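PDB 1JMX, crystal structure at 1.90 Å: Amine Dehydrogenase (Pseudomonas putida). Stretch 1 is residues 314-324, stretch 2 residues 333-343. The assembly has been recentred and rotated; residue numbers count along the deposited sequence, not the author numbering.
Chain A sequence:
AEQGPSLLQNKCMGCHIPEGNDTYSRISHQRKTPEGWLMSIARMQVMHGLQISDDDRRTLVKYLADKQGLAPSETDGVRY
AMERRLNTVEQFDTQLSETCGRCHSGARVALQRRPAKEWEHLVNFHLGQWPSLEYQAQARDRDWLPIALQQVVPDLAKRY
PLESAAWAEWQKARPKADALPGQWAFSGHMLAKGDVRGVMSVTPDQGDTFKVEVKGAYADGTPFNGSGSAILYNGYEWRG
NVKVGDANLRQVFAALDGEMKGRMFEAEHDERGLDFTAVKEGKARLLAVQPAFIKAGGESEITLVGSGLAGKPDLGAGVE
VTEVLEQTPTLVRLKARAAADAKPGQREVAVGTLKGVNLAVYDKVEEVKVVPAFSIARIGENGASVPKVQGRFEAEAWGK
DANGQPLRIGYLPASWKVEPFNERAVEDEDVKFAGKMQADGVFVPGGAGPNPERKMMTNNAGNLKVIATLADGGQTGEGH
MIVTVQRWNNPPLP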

# COMPACT_ATOMS: atom_id res chain seq x y z
N ASP A 314 -36.22 -23.11 -25.99
CA ASP A 314 -37.14 -23.56 -24.97
C ASP A 314 -36.56 -23.01 -23.67
O ASP A 314 -35.41 -23.30 -23.33
CB ASP A 314 -37.25 -25.08 -24.89
CG ASP A 314 -38.38 -25.53 -23.98
OD1 ASP A 314 -38.43 -26.72 -23.61
OD2 ASP A 314 -39.24 -24.68 -23.61
N LEU A 315 -37.35 -22.20 -22.99
CA LEU A 315 -36.92 -21.58 -21.74
C LEU A 315 -37.41 -22.28 -20.48
O LEU A 315 -37.34 -21.70 -19.40
CB LEU A 315 -37.34 -20.11 -21.71
CG LEU A 315 -36.95 -19.25 -22.91
CD1 LEU A 315 -37.26 -17.79 -22.58
CD2 LEU A 315 -35.47 -19.43 -23.26
N GLY A 316 -37.94 -23.49 -20.61
CA GLY A 316 -38.42 -24.24 -19.45
C GLY A 316 -39.89 -24.09 -19.07
O GLY A 316 -40.61 -23.24 -19.60
N ALA A 317 -40.32 -24.92 -18.12
CA ALA A 317 -41.70 -24.94 -17.62
C ALA A 317 -42.28 -23.63 -17.09
O ALA A 317 -41.76 -23.04 -16.16
CB ALA A 317 -41.83 -26.03 -16.55
N GLY A 318 -43.40 -23.20 -17.67
CA GLY A 318 -44.04 -21.98 -17.21
C GLY A 318 -43.59 -20.72 -17.92
O GLY A 318 -44.14 -19.64 -17.69
N VAL A 319 -42.60 -20.87 -18.81
CA VAL A 319 -42.09 -19.73 -19.55
C VAL A 319 -42.48 -19.88 -21.02
O VAL A 319 -42.20 -20.91 -21.65
CB VAL A 319 -40.56 -19.60 -19.39
CG1 VAL A 319 -40.06 -18.30 -20.04
CG2 VAL A 319 -40.19 -19.63 -17.91
N GLU A 320 -43.10 -18.84 -21.57
CA GLU A 320 -43.58 -18.83 -22.95
C GLU A 320 -42.83 -17.89 -23.89
O GLU A 320 -42.69 -16.70 -23.59
CB GLU A 320 -45.06 -18.46 -22.96
CG GLU A 320 -45.68 -18.41 -24.35
CD GLU A 320 -47.13 -17.94 -24.34
OE1 GLU A 320 -47.53 -17.21 -23.40
OE2 GLU A 320 -47.88 -18.28 -25.30
N VAL A 321 -42.36 -18.42 -25.02
CA VAL A 321 -41.66 -17.60 -26.01
C VAL A 321 -42.74 -17.03 -26.92
O VAL A 321 -43.26 -17.73 -27.80
CB VAL A 321 -40.67 -18.45 -26.84
CG1 VAL A 321 -39.90 -17.56 -27.79
CG2 VAL A 321 -39.73 -19.21 -25.92
N THR A 322 -43.10 -15.77 -26.71
CA THR A 322 -44.16 -15.13 -27.48
C THR A 322 -43.82 -14.50 -28.84
O THR A 322 -44.72 -14.34 -29.67
CB THR A 322 -44.91 -14.07 -26.63
OG1 THR A 322 -44.12 -12.88 -26.51
CG2 THR A 322 -45.18 -14.61 -25.24
N GLU A 323 -42.56 -14.14 -29.07
CA GLU A 323 -42.17 -13.52 -30.34
C GLU A 323 -40.64 -13.49 -30.51
O GLU A 323 -39.97 -12.72 -29.82
CB GLU A 323 -42.71 -12.07 -30.42
CG GLU A 323 -43.57 -11.76 -31.66
CD GLU A 323 -42.87 -10.90 -32.73
OE1 GLU A 323 -42.13 -11.45 -33.58
OE2 GLU A 323 -43.11 -9.67 -32.75
N VAL A 324 -40.11 -14.32 -31.40
CA VAL A 324 -38.67 -14.36 -31.65
C VAL A 324 -38.30 -13.14 -32.52
O VAL A 324 -38.33 -13.21 -33.76
CB VAL A 324 -38.23 -15.67 -32.36
CG1 VAL A 324 -36.72 -15.64 -32.64
CG2 VAL A 324 -38.58 -16.88 -31.51
N ARG A 333 -32.91 -13.02 -30.13
CA ARG A 333 -33.74 -12.11 -29.34
C ARG A 333 -35.19 -12.56 -29.35
O ARG A 333 -35.75 -12.87 -30.41
CB ARG A 333 -33.65 -10.69 -29.87
CG ARG A 333 -32.34 -10.02 -29.60
CD ARG A 333 -32.29 -8.68 -30.27
NE ARG A 333 -33.54 -7.95 -30.04
CZ ARG A 333 -34.23 -7.32 -30.98
NH1 ARG A 333 -33.80 -7.32 -32.25
NH2 ARG A 333 -35.35 -6.67 -30.66
N LEU A 334 -35.82 -12.58 -28.18
CA LEU A 334 -37.20 -13.01 -28.09
C LEU A 334 -37.98 -12.32 -26.99
O LEU A 334 -37.42 -11.68 -26.10
CB LEU A 334 -37.27 -14.53 -27.93
CG LEU A 334 -36.38 -15.19 -26.86
CD1 LEU A 334 -37.09 -15.20 -25.50
CD2 LEU A 334 -36.07 -16.62 -27.29
N LYS A 335 -39.29 -12.40 -27.12
CA LYS A 335 -40.18 -11.83 -26.12
C LYS A 335 -40.66 -13.05 -25.37
O LYS A 335 -40.99 -14.07 -25.99
CB LYS A 335 -41.36 -11.13 -26.79
CG LYS A 335 -42.06 -10.16 -25.87
CD LYS A 335 -41.25 -8.89 -25.71
CE LYS A 335 -41.23 -8.09 -27.02
NZ LYS A 335 -40.49 -6.79 -26.89
N ALA A 336 -40.63 -12.99 -24.05
CA ALA A 336 -41.07 -14.13 -23.27
C ALA A 336 -42.09 -13.68 -22.25
O ALA A 336 -42.18 -12.50 -21.93
CB ALA A 336 -39.90 -14.80 -22.58
N ARG A 337 -42.84 -14.65 -21.74
CA ARG A 337 -43.86 -14.36 -20.75
C ARG A 337 -43.93 -15.55 -19.83
O ARG A 337 -44.02 -16.68 -20.28
CB ARG A 337 -45.22 -14.17 -21.43
CG ARG A 337 -46.32 -13.66 -20.50
CD ARG A 337 -47.67 -13.62 -21.21
NE ARG A 337 -47.58 -12.98 -22.53
CZ ARG A 337 -48.00 -13.54 -23.67
NH1 ARG A 337 -48.55 -14.75 -23.66
NH2 ARG A 337 -47.85 -12.89 -24.82
N ALA A 338 -43.85 -15.29 -18.53
CA ALA A 338 -43.94 -16.35 -17.53
C ALA A 338 -45.34 -16.28 -16.95
O ALA A 338 -45.90 -15.19 -16.77
CB ALA A 338 -42.90 -16.14 -16.43
N ALA A 339 -45.95 -17.44 -16.72
CA ALA A 339 -47.30 -17.49 -16.16
C ALA A 339 -47.21 -17.05 -14.72
O ALA A 339 -46.18 -17.24 -14.07
CB ALA A 339 -47.84 -18.91 -16.24
N ALA A 340 -48.29 -16.44 -14.21
CA ALA A 340 -48.31 -16.01 -12.82
C ALA A 340 -48.25 -17.25 -11.93
O ALA A 340 -47.96 -17.17 -10.73
CB ALA A 340 -49.58 -15.20 -12.54
N ASP A 341 -48.49 -18.40 -12.56
CA ASP A 341 -48.51 -19.70 -11.90
C ASP A 341 -47.17 -20.44 -12.02
O ASP A 341 -46.96 -21.44 -11.33
CB ASP A 341 -49.63 -20.55 -12.52
CG ASP A 341 -49.98 -21.78 -11.68
OD1 ASP A 341 -50.81 -21.65 -10.75
OD2 ASP A 341 -49.44 -22.88 -11.96
N ALA A 342 -46.28 -19.95 -12.89
CA ALA A 342 -44.97 -20.57 -13.11
C ALA A 342 -44.24 -20.73 -11.78
O ALA A 342 -44.08 -19.76 -11.04
CB ALA A 342 -44.14 -19.74 -14.08
N LYS A 343 -43.85 -21.96 -11.46
CA LYS A 343 -43.15 -22.25 -10.21
C LYS A 343 -41.76 -21.62 -10.18
O LYS A 343 -41.02 -21.68 -11.16
CB LYS A 343 -43.02 -23.76 -9.99
CG LYS A 343 -44.29 -24.45 -9.49
CD LYS A 343 -44.66 -24.01 -8.07
CE LYS A 343 -45.87 -24.78 -7.51
NZ LYS A 343 -45.60 -26.23 -7.29

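The antiparallel pairing of strands 319-324 and 333-338 is shifted by a beta bulge: the register slips by one residue between Val 321 and Glu 323, and Thr 322 is the extra residue. A single carbonyl accepts from two successive amides. Lys 335 O accepts a hydrogen bond from Thr 322 N at 2.8 Å and a weak one from Glu 323 N at 3.5 Å, and Thr 322 OG1 adds another weak bond to Lys 335 O at 3.4 Å. Threonine is suited to this place in that its hydroxyl comes near the acceptor its amide already uses, though the extra bond is weak. Glu 323 and Lys 335 then form a hydrogen-bonded pair, with Lys 335 N donating to Glu 323 O at 2.8 Å.

Before the bulge, Glu 320 and Arg 337 form a hydrogen-bonded pair, Glu 320 N to Arg 337 O at 2.7 Å and Arg 337 N to Glu 320 O at 2.8 Å. Their side chains share a face of the sheet, and their opposite charges meet in a salt bridge between Glu 320 OE1 and Arg 337 NH1, 2.7 Å long. Thr 322 CG2 lies over one face of the guanidinium, 3.2 Å from Arg 337 NH2.

The other face, carrying Val 319, Val 321, Ala 336 and Ala 338, is apolar. Val 319 CG1 lies 4.3 Å from Ala 336 CB, whose methyl also touches Leu 315 CD1 at 4.0 Å. Leu 334 reaches Leu 315 (CD1 to CD1, 3.9 Å) and Val 321 (Leu 334 CD2 to Val 321 CG1, 4.0 Å). Apolar side chains suit these places because they pack by van der Waals contact and need no polar partner.

At the far end, Ala 339 N donates to Gly 318 O at 3.0 Å. Gly 318 belongs to a type II turn, and its backbone angles call for glycine; an ideal CB there would also clash with Ala 342 CB at 2.7 Å.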